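Local coordinates for NADH oxidase (Thermus thermophilus, PDB 6RVB), which probably reduces coenzyme A disulfide with electrons from NADH passed through a bound FAD, as a class-III pyridine nucleotide-disulfide oxidoreductase, at residues Thr265-Arg270 with Arg319-Val324. Residues are numbered along the deposited sequence; the frame is centred on the assembly and turned at random.
Sequences TDERMR and RFLGVV
Glu267 grips the 319-324 segment twice, through its carboxylate and through its carbonyl. In the salt bridge, Arg319 NH1 donates to Glu267 OE2 at 2.6 Å; the oxygen lies in the guanidinium plane, yet the N-H reaches it from above the carboxylate plane, the two flat groups being turned 70° apart. Glu267 places CG anti to its carbonyl carbon (chi1 -54°) and runs extended beyond it, which carries the carboxylate past Phe320 O to Arg319. The Leu321 CD2 methyl lies beside Glu267 OE2, at 3.6 Å. The main-chain bond runs from Phe320 N to Glu267 O at 2.8 Å. An alanine here would probably leave the Arg319 guanidinium without its acidic mate and freer to swing.

A second basic group lies close by: Arg268 NH1 is 3.7 Å from Arg319 NH2, the two guanidinium planes nearly parallel, a like-charge approach that the carboxylates of Glu267 and Asp266 probably moderate. Asp266 pairs with Arg268 and Arg270. Met269 N donates to Asp266 O at 2.9 Å to close a type I turn, while Asp266 OD1 takes Arg270 N just beyond it, at 2.8 Å.

Apolar contact comes from Met269, whose chain bends so that CE rests against Phe320 CB and CD2, 3.7 Å from CD2. Met269 SD stands 5.3 Å from the centroid of the Phe320 ring, obliquely, as a Met-aromatic contact.

This surface contact joins the loop preceding strand 276-278 to the loop that leads from helix 299-313 toward strand 327-331. Met269 and Phe320 both pack on that helix, where Phe320 meets His305 edge-to-face; farther along the loop, Val324 N bonds to Asp421 of the second subunit.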
# COMPACT_ATOMS: atom_id res chain seq x y z
N THR A 265 14.78 5.53 -27.08
CA THR A 265 14.68 6.90 -26.53
C THR A 265 15.74 7.18 -25.48
O THR A 265 16.26 6.25 -24.89
CB THR A 265 13.26 7.27 -25.90
OG1 THR A 265 13.07 6.66 -24.61
CG2 THR A 265 12.16 6.86 -26.80
N ASP A 266 16.04 8.45 -25.23
CA ASP A 266 16.83 8.87 -24.09
C ASP A 266 16.00 9.37 -22.93
O ASP A 266 14.79 9.25 -22.97
CB ASP A 266 17.88 9.88 -24.50
CG ASP A 266 17.32 11.15 -25.01
OD1 ASP A 266 16.14 11.38 -24.90
OD2 ASP A 266 18.13 11.96 -25.52
N GLU A 267 16.63 9.90 -21.89
CA GLU A 267 15.90 10.33 -20.72
C GLU A 267 15.05 11.54 -21.06
O GLU A 267 14.36 12.07 -20.23
CB GLU A 267 16.81 10.64 -19.53
CG GLU A 267 17.79 9.59 -19.08
CD GLU A 267 18.60 10.03 -17.85
OE1 GLU A 267 19.29 9.17 -17.28
OE2 GLU A 267 18.56 11.21 -17.42
N ARG A 268 15.09 12.03 -22.28
CA ARG A 268 14.32 13.22 -22.58
C ARG A 268 13.31 12.86 -23.60
O ARG A 268 12.69 13.75 -24.20
CB ARG A 268 15.18 14.32 -23.14
CG ARG A 268 15.19 15.47 -22.36
CD ARG A 268 16.56 15.80 -22.00
NE ARG A 268 17.21 16.68 -22.96
CZ ARG A 268 18.18 16.32 -23.79
NH1 ARG A 268 18.65 15.03 -23.79
NH2 ARG A 268 18.68 17.27 -24.58
N MET A 269 13.16 11.55 -23.80
CA MET A 269 12.22 11.01 -24.74
C MET A 269 12.59 11.32 -26.21
O MET A 269 11.76 11.24 -27.08
CB MET A 269 10.82 11.45 -24.33
CG MET A 269 10.47 10.97 -22.92
SD MET A 269 10.30 9.23 -22.91
CE MET A 269 11.82 8.87 -22.15
N ARG A 270 13.85 11.63 -26.49
CA ARG A 270 14.25 11.93 -27.83
C ARG A 270 14.66 10.75 -28.65
O ARG A 270 15.34 9.89 -28.18
CB ARG A 270 15.40 12.87 -27.81
CG ARG A 270 15.50 13.71 -29.25
CD ARG A 270 16.18 15.22 -29.20
NE ARG A 270 17.59 15.16 -28.75
CZ ARG A 270 17.94 14.93 -27.51
NH1 ARG A 270 16.97 14.79 -26.65
NH2 ARG A 270 19.19 14.83 -27.17
N ARG A 319 13.27 14.94 -16.98
CA ARG A 319 13.94 13.73 -17.46
C ARG A 319 13.07 12.54 -17.05
O ARG A 319 12.38 12.63 -16.08
CB ARG A 319 15.32 13.59 -16.91
CG ARG A 319 16.28 14.56 -17.42
CD ARG A 319 17.77 14.16 -17.26
NE ARG A 319 18.47 14.79 -18.34
CZ ARG A 319 19.21 14.18 -19.24
NH1 ARG A 319 19.41 12.91 -19.14
NH2 ARG A 319 19.76 14.85 -20.25
N PHE A 320 13.00 11.49 -17.86
CA PHE A 320 12.34 10.24 -17.49
C PHE A 320 13.41 9.20 -17.11
O PHE A 320 14.24 8.82 -17.95
CB PHE A 320 11.46 9.72 -18.60
CG PHE A 320 10.82 8.40 -18.28
CD1 PHE A 320 9.85 8.30 -17.30
CD2 PHE A 320 11.19 7.23 -18.95
CE1 PHE A 320 9.26 7.09 -16.98
CE2 PHE A 320 10.58 6.00 -18.65
CZ PHE A 320 9.63 5.94 -17.68
N LEU A 321 13.37 8.75 -15.86
CA LEU A 321 14.46 7.99 -15.31
C LEU A 321 14.35 6.51 -15.24
O LEU A 321 15.24 5.88 -14.75
CB LEU A 321 14.76 8.50 -13.94
CG LEU A 321 15.24 9.95 -13.87
CD1 LEU A 321 15.60 10.26 -12.46
CD2 LEU A 321 16.49 10.16 -14.63
N GLY A 322 13.26 5.96 -15.72
CA GLY A 322 13.18 4.54 -15.84
C GLY A 322 11.97 3.87 -15.25
O GLY A 322 11.12 4.52 -14.64
N VAL A 323 11.89 2.55 -15.42
CA VAL A 323 10.89 1.77 -14.75
C VAL A 323 11.54 0.54 -14.10
O VAL A 323 12.71 0.20 -14.28
CB VAL A 323 9.83 1.34 -15.73
CG1 VAL A 323 9.29 2.54 -16.39
CG2 VAL A 323 10.43 0.35 -16.77
N VAL A 324 10.74 -0.12 -13.33
CA VAL A 324 11.20 -1.28 -12.68
C VAL A 324 10.24 -2.50 -13.00
O VAL A 324 10.54 -3.67 -12.70
CB VAL A 324 11.33 -0.86 -11.26
CG1 VAL A 324 10.50 -1.64 -10.38
CG2 VAL A 324 12.69 -0.91 -10.90